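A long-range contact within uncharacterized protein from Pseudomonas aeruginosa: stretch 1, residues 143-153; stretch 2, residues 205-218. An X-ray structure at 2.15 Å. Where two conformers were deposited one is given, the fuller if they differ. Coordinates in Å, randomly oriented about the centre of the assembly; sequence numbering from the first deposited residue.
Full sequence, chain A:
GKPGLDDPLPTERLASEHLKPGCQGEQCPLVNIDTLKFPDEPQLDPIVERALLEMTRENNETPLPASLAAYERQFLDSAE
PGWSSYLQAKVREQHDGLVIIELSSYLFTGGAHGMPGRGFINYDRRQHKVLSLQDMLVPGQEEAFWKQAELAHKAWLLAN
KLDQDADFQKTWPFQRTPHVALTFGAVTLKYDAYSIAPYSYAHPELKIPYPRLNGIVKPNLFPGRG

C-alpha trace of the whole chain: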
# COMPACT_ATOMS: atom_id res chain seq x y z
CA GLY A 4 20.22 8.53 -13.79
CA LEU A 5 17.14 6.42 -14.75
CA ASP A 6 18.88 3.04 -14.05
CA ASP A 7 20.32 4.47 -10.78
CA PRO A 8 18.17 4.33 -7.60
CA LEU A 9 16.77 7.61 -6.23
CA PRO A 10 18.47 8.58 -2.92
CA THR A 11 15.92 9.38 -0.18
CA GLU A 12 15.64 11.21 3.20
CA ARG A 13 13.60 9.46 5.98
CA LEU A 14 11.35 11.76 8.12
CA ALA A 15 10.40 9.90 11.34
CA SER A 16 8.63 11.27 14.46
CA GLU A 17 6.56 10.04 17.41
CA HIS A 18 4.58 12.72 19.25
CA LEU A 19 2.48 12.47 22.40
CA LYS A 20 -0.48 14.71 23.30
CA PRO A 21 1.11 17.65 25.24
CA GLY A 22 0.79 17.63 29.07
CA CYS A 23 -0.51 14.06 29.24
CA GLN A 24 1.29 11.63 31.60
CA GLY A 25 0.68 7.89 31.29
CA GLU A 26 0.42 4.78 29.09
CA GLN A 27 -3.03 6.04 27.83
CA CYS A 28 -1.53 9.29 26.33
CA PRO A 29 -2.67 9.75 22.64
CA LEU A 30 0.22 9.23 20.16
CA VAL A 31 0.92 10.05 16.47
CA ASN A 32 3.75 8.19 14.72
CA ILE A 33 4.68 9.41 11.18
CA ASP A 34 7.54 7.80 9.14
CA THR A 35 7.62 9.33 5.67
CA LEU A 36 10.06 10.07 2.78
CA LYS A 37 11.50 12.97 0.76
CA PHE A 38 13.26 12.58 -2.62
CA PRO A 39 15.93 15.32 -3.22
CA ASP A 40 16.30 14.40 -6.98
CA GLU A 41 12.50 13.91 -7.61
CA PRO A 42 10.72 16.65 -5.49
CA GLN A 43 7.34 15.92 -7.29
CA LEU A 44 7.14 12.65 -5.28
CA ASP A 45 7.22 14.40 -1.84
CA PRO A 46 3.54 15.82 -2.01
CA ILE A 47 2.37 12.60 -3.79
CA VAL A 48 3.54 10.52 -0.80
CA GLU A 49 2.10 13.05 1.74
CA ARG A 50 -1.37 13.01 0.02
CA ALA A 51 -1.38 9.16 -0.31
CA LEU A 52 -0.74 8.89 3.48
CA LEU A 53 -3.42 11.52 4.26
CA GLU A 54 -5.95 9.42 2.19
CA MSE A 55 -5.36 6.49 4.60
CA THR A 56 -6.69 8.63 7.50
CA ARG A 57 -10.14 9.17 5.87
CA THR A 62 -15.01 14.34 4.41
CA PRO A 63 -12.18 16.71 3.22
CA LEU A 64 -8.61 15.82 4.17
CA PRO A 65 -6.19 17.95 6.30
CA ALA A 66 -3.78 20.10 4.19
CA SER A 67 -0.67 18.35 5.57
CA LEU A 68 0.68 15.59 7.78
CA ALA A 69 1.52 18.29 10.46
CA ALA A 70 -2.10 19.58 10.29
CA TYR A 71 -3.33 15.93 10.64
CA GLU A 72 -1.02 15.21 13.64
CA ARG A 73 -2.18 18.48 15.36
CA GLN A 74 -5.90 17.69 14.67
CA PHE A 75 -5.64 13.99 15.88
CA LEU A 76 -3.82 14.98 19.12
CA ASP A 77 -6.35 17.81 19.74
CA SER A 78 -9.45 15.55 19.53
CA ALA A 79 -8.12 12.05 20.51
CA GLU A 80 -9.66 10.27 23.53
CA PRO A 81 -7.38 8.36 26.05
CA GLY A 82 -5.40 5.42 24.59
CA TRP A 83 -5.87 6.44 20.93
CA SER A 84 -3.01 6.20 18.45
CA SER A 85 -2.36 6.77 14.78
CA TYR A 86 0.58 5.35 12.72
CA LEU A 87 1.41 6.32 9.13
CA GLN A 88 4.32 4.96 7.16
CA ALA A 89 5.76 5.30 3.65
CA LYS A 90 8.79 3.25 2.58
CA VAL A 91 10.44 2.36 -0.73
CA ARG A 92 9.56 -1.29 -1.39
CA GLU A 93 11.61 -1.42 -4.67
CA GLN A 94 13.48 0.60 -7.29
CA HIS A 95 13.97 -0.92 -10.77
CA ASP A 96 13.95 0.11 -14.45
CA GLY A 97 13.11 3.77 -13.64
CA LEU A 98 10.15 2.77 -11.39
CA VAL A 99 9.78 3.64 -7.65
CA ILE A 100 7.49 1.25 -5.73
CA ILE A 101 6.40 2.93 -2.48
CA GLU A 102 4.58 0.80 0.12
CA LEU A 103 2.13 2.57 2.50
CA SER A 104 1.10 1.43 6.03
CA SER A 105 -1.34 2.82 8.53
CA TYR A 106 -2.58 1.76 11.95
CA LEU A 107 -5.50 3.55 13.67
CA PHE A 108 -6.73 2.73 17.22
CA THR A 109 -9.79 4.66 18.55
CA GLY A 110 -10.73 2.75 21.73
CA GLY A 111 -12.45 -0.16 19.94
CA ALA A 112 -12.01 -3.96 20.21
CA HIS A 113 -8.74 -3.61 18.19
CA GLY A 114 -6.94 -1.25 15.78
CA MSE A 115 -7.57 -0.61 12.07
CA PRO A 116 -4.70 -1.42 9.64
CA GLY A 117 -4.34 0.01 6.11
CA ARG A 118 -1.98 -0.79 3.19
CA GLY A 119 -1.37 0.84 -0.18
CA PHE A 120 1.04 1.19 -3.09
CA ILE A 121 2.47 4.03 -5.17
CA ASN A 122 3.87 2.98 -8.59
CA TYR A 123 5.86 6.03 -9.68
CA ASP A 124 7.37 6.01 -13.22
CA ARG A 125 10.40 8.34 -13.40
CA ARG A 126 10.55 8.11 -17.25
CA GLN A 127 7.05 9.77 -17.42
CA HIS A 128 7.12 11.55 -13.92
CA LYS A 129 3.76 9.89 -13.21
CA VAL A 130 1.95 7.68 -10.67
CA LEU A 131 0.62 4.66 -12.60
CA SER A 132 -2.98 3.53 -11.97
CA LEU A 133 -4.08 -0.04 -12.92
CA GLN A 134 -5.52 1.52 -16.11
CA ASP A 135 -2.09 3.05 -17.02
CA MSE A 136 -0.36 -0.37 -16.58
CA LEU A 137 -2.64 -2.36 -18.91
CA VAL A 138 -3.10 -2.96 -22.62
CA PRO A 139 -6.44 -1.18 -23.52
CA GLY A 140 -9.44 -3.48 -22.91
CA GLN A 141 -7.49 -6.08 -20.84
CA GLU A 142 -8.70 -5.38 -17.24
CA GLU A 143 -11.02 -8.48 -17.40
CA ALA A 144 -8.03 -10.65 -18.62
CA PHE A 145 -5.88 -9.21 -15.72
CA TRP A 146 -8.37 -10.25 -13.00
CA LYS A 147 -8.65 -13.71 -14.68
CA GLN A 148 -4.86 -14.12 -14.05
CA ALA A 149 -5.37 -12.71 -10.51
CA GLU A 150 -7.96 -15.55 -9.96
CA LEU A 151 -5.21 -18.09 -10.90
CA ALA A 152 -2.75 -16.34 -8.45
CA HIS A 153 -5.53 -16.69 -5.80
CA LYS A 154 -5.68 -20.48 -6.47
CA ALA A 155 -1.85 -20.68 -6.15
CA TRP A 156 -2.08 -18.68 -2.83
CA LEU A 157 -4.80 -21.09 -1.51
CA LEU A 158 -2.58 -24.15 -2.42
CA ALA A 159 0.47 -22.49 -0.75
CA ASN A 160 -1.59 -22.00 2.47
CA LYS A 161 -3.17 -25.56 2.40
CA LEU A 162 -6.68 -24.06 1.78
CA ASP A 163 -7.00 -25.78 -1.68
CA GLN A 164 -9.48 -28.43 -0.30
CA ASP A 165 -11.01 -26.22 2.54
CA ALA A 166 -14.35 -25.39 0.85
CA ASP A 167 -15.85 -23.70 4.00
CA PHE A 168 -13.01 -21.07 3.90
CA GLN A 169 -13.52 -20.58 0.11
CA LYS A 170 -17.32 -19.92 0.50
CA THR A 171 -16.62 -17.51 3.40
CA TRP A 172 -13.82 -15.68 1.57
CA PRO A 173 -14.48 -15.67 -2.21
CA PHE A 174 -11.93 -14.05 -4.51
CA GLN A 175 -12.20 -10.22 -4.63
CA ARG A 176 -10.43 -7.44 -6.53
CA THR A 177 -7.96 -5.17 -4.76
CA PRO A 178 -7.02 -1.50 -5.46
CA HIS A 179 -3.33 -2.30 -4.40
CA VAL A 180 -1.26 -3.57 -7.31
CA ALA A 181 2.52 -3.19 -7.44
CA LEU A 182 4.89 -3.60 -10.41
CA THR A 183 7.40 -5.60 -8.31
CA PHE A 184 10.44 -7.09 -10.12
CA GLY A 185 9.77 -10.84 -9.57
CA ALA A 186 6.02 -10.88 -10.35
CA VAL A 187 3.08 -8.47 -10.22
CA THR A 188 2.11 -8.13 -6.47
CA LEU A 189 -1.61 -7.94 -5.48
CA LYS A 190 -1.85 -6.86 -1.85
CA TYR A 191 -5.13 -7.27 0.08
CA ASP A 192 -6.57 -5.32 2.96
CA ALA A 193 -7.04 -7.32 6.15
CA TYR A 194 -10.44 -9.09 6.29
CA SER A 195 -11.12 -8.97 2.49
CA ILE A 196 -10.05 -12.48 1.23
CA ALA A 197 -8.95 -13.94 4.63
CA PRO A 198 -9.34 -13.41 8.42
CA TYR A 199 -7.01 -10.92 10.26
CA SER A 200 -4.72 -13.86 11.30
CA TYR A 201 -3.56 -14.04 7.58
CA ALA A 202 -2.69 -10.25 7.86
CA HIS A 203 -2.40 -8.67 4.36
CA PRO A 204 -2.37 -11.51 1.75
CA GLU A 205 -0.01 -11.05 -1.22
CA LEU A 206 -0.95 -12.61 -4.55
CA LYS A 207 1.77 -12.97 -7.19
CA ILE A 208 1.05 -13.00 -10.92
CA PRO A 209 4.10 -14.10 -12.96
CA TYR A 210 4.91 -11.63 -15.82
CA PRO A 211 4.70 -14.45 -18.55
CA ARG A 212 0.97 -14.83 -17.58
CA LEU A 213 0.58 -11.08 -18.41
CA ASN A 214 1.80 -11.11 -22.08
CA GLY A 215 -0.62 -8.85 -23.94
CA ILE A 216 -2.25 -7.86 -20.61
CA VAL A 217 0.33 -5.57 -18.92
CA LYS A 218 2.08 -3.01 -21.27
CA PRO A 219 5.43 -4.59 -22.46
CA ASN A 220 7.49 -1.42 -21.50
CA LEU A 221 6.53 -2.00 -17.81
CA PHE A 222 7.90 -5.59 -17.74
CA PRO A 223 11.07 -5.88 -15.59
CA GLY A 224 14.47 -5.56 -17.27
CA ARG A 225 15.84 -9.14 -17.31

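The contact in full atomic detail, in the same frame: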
# COMPACT_ATOMS: atom_id res chain seq x y z
N GLU A 143 -10.35 -7.19 -17.59
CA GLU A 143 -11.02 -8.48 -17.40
C GLU A 143 -9.99 -9.62 -17.44
O GLU A 143 -9.92 -10.40 -16.48
CB GLU A 143 -12.09 -8.69 -18.48
N ALA A 144 -9.11 -9.65 -18.49
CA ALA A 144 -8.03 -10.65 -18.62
C ALA A 144 -7.05 -10.58 -17.42
O ALA A 144 -6.57 -11.63 -16.97
CB ALA A 144 -7.28 -10.45 -19.92
N PHE A 145 -6.76 -9.37 -16.89
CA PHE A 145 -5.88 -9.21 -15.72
C PHE A 145 -6.48 -9.89 -14.47
O PHE A 145 -5.78 -10.63 -13.77
CB PHE A 145 -5.62 -7.73 -15.43
CG PHE A 145 -4.77 -7.47 -14.20
CD1 PHE A 145 -3.39 -7.57 -14.25
CD2 PHE A 145 -5.37 -7.08 -13.00
CE1 PHE A 145 -2.61 -7.29 -13.13
CE2 PHE A 145 -4.60 -6.82 -11.88
CZ PHE A 145 -3.22 -6.94 -11.95
N TRP A 146 -7.78 -9.67 -14.20
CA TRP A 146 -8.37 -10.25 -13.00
C TRP A 146 -8.57 -11.75 -13.17
O TRP A 146 -8.58 -12.46 -12.15
CB TRP A 146 -9.64 -9.50 -12.56
CG TRP A 146 -9.33 -8.10 -12.13
CD1 TRP A 146 -9.58 -6.95 -12.83
CD2 TRP A 146 -8.60 -7.69 -10.95
NE1 TRP A 146 -9.11 -5.86 -12.14
CE2 TRP A 146 -8.48 -6.29 -10.99
CE3 TRP A 146 -8.06 -8.38 -9.85
CZ2 TRP A 146 -7.84 -5.56 -9.98
CZ3 TRP A 146 -7.39 -7.67 -8.87
CH2 TRP A 146 -7.29 -6.27 -8.94
N LYS A 147 -8.60 -12.26 -14.42
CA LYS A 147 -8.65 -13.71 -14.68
C LYS A 147 -7.34 -14.35 -14.25
O LYS A 147 -7.38 -15.42 -13.66
CB LYS A 147 -8.95 -14.03 -16.15
CG LYS A 147 -10.39 -13.72 -16.56
CD LYS A 147 -11.40 -14.79 -16.17
CE LYS A 147 -12.77 -14.52 -16.77
NZ LYS A 147 -12.80 -14.69 -18.26
N GLN A 148 -6.19 -13.66 -14.48
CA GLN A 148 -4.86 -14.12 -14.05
C GLN A 148 -4.69 -13.98 -12.54
O GLN A 148 -3.99 -14.77 -11.92
CB GLN A 148 -3.73 -13.37 -14.78
CG GLN A 148 -3.74 -13.55 -16.31
CD GLN A 148 -3.83 -14.99 -16.74
OE1 GLN A 148 -2.97 -15.81 -16.42
NE2 GLN A 148 -4.91 -15.35 -17.42
N ALA A 149 -5.34 -12.97 -11.95
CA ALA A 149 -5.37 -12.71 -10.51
C ALA A 149 -6.08 -13.86 -9.80
O ALA A 149 -5.63 -14.28 -8.74
CB ALA A 149 -6.08 -11.39 -10.24
N GLU A 150 -7.17 -14.39 -10.43
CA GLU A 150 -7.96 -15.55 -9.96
C GLU A 150 -7.04 -16.79 -9.87
O GLU A 150 -7.14 -17.56 -8.92
CB GLU A 150 -9.13 -15.83 -10.93
CG GLU A 150 -10.35 -14.95 -10.74
CD GLU A 150 -11.33 -14.85 -11.90
OE1 GLU A 150 -11.83 -15.90 -12.37
OE2 GLU A 150 -11.66 -13.70 -12.29
N LEU A 151 -6.16 -16.98 -10.86
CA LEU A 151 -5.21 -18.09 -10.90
C LEU A 151 -4.18 -17.94 -9.76
O LEU A 151 -3.89 -18.92 -9.06
CB LEU A 151 -4.53 -18.16 -12.30
CG LEU A 151 -3.40 -19.19 -12.51
CD1 LEU A 151 -3.89 -20.64 -12.30
CD2 LEU A 151 -2.76 -19.01 -13.88
N ALA A 152 -3.68 -16.70 -9.54
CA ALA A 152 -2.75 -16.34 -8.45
C ALA A 152 -3.41 -16.56 -7.07
O ALA A 152 -2.72 -16.87 -6.10
CB ALA A 152 -2.30 -14.90 -8.61
N HIS A 153 -4.76 -16.41 -7.00
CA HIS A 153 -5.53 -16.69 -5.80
C HIS A 153 -5.48 -18.20 -5.51
O HIS A 153 -5.23 -18.60 -4.36
CB HIS A 153 -6.98 -16.20 -5.93
CG HIS A 153 -7.80 -16.37 -4.68
ND1 HIS A 153 -8.88 -17.23 -4.63
CD2 HIS A 153 -7.63 -15.83 -3.45
CE1 HIS A 153 -9.36 -17.16 -3.40
NE2 HIS A 153 -8.63 -16.34 -2.65
N GLU A 205 -0.70 -11.48 0.00
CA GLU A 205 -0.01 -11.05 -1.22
C GLU A 205 -0.12 -12.11 -2.28
O GLU A 205 0.39 -13.23 -2.09
CB GLU A 205 1.47 -10.69 -0.98
CG GLU A 205 1.67 -9.33 -0.34
CD GLU A 205 3.10 -8.83 -0.22
OE1 GLU A 205 4.01 -9.42 -0.85
OE2 GLU A 205 3.31 -7.83 0.50
N LEU A 206 -0.80 -11.76 -3.38
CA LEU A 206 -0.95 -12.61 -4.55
C LEU A 206 0.14 -12.24 -5.54
O LEU A 206 0.46 -11.04 -5.66
CB LEU A 206 -2.34 -12.43 -5.18
CG LEU A 206 -3.42 -13.47 -4.84
CD1 LEU A 206 -3.65 -13.60 -3.34
CD2 LEU A 206 -4.72 -13.11 -5.51
N LYS A 207 0.71 -13.24 -6.22
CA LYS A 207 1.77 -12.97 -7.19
C LYS A 207 1.38 -13.49 -8.55
O LYS A 207 1.14 -14.70 -8.71
CB LYS A 207 3.12 -13.59 -6.76
CG LYS A 207 3.54 -13.30 -5.32
CD LYS A 207 4.17 -11.93 -5.15
CE LYS A 207 4.44 -11.66 -3.68
NZ LYS A 207 5.16 -10.39 -3.47
N ILE A 208 1.32 -12.58 -9.55
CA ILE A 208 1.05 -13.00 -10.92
C ILE A 208 2.37 -12.96 -11.66
O ILE A 208 2.94 -11.88 -11.80
CB ILE A 208 -0.03 -12.23 -11.70
CG1 ILE A 208 -1.36 -12.10 -10.92
CG2 ILE A 208 -0.25 -12.88 -13.08
CD1 ILE A 208 -2.15 -10.85 -11.32
N PRO A 209 2.86 -14.12 -12.16
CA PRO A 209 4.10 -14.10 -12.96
C PRO A 209 3.94 -13.26 -14.22
O PRO A 209 2.92 -13.40 -14.91
CB PRO A 209 4.34 -15.59 -13.29
CG PRO A 209 3.53 -16.36 -12.28
CD PRO A 209 2.31 -15.49 -12.06
N TYR A 210 4.95 -12.44 -14.57
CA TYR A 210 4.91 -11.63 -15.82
C TYR A 210 4.63 -12.46 -17.11
O TYR A 210 3.87 -11.95 -17.94
CB TYR A 210 6.18 -10.79 -16.00
CG TYR A 210 6.17 -9.57 -15.08
CD1 TYR A 210 5.51 -8.40 -15.45
CD2 TYR A 210 6.73 -9.63 -13.81
CE1 TYR A 210 5.49 -7.29 -14.62
CE2 TYR A 210 6.71 -8.53 -12.97
CZ TYR A 210 6.09 -7.36 -13.37
OH TYR A 210 6.02 -6.29 -12.49
N PRO A 211 5.06 -13.74 -17.30
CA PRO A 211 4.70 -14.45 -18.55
C PRO A 211 3.20 -14.74 -18.67
O PRO A 211 2.73 -15.00 -19.78
CB PRO A 211 5.52 -15.74 -18.49
CG PRO A 211 6.63 -15.46 -17.54
CD PRO A 211 6.00 -14.56 -16.50
N ARG A 212 2.43 -14.65 -17.55
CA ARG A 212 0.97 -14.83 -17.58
C ARG A 212 0.30 -13.51 -18.00
O ARG A 212 -0.92 -13.48 -18.22
CB ARG A 212 0.43 -15.29 -16.20
CG ARG A 212 0.91 -16.69 -15.80
CD ARG A 212 -0.06 -17.83 -16.13
NE ARG A 212 -0.54 -17.85 -17.52
CZ ARG A 212 0.13 -18.35 -18.55
NH1 ARG A 212 1.35 -18.86 -18.38
NH2 ARG A 212 -0.40 -18.33 -19.76
N LEU A 213 1.09 -12.42 -18.10
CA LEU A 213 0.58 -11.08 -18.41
C LEU A 213 0.98 -10.54 -19.80
O LEU A 213 0.85 -9.34 -20.03
CB LEU A 213 1.04 -10.11 -17.31
CG LEU A 213 0.51 -10.46 -15.92
CD1 LEU A 213 1.35 -9.84 -14.86
CD2 LEU A 213 -0.99 -10.12 -15.78
N ASN A 214 1.43 -11.44 -20.71
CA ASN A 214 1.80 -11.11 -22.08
C ASN A 214 0.56 -10.66 -22.81
O ASN A 214 -0.40 -11.43 -22.92
CB ASN A 214 2.42 -12.32 -22.79
CG ASN A 214 3.80 -12.70 -22.32
OD1 ASN A 214 4.69 -11.86 -22.13
ND2 ASN A 214 4.05 -13.99 -22.22
N GLY A 215 0.54 -9.40 -23.25
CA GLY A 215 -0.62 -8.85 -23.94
C GLY A 215 -1.68 -8.33 -22.99
O GLY A 215 -2.77 -7.95 -23.42
N ILE A 216 -1.37 -8.34 -21.66
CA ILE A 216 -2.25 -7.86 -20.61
C ILE A 216 -1.63 -6.59 -20.03
O ILE A 216 -2.24 -5.52 -20.08
CB ILE A 216 -2.60 -8.91 -19.51
CG1 ILE A 216 -3.14 -10.27 -20.06
CG2 ILE A 216 -3.56 -8.33 -18.50
CD1 ILE A 216 -4.11 -10.26 -21.18
N VAL A 217 -0.42 -6.71 -19.45
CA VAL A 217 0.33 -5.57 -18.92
C VAL A 217 1.17 -5.01 -20.11
O VAL A 217 1.63 -5.78 -20.93
CB VAL A 217 1.20 -6.01 -17.70
CG1 VAL A 217 2.21 -4.94 -17.31
CG2 VAL A 217 0.32 -6.38 -16.49
N LYS A 218 1.29 -3.68 -20.23
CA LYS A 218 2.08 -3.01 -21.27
C LYS A 218 3.52 -3.57 -21.28
O LYS A 218 4.11 -3.70 -20.21
CB LYS A 218 2.09 -1.50 -21.02
CG LYS A 218 0.81 -0.81 -21.48
CD LYS A 218 0.73 0.59 -20.96
CE LYS A 218 -0.43 1.33 -21.57
NZ LYS A 218 -0.91 2.42 -20.67
O HOH W 1 -0.26 -15.86 -5.73

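The contact is chiefly apolar, one side of helix 143-153 resting on strand 205-208 and the 3-10 segment and loop that follow; together the stretches bury 609 Å². Helix and strand axes approach to 7.3 Å, with 119° between their N-to-C directions. Ala 152 and Ile 208 have CA atoms only 5.6 Å apart. Both CA-to-CB bonds point toward the opposing stretch, and Ala 152 CB packs 3.7 Å from Ile 208 CG1. Ala 152 CB also lies 3.4 Å from Lys 207 O, so the alanine sits directly against the strand backbone.

Ile 208, with chi1 m and chi2 t, extends its CD1 to 3.8 Å from Ala 149 CA and 4.0 Å from Phe 145 CE1. Its branched side chain thus spans two successive turns of the helix, while its CG2 lies 3.9 Å from Gln 148 CB. The Phe 145 CA-to-CB bond leaves the helix sideways, but its t rotamer (chi1 177°) brings the end of the ring nearer to the second stretch. Phe 145 CD1 is 3.8 Å from Leu 213 CD2, and Ile 216 CG2 lies at the ring edge, 3.7 Å from Phe 145 CB. The large buried aromatic thereby joins the strand residue Ile 208 to the later loop.

Toward the start of the helix stretch, the Ile 216 CA-to-CB bond points toward the helix, and its CD1 lies 3.4 Å from Ala 144 CB, a close fit to a side chain of one methyl. Toward the other end, Leu 206 uses its branched tip against helix backbone: its CD2 is 3.6 Å from Ala 149 O and also 3.6 Å from His 153 N. His 153 N already donates to Ala 149 O (2.9 Å), so the apolar contact does not leave it unpaired.

The polar links are few. Beside the Ala 152 packing, water 1 donates to Ala 152 O (2.7 Å) and accepts from Lys 207 N (2.8 Å), bridging the two backbones. The Lys 207 CA-to-CB bond points away from the helix, and its NZ forms a salt bridge with Glu 205 OE1 at 3.0 Å within its own stretch.

Where the contact meets solvent, the partly exposed Gln 148 meets the exposed Arg 212, each with its CA-to-CB bond toward the other stretch. The single direct hydrogen bond across the contact runs from Arg 212 NE to Gln 148 OE1; at 3.4 Å and 134°, it is weak. Arg 212 CD also packs 3.7 Å from Leu 151 CD2.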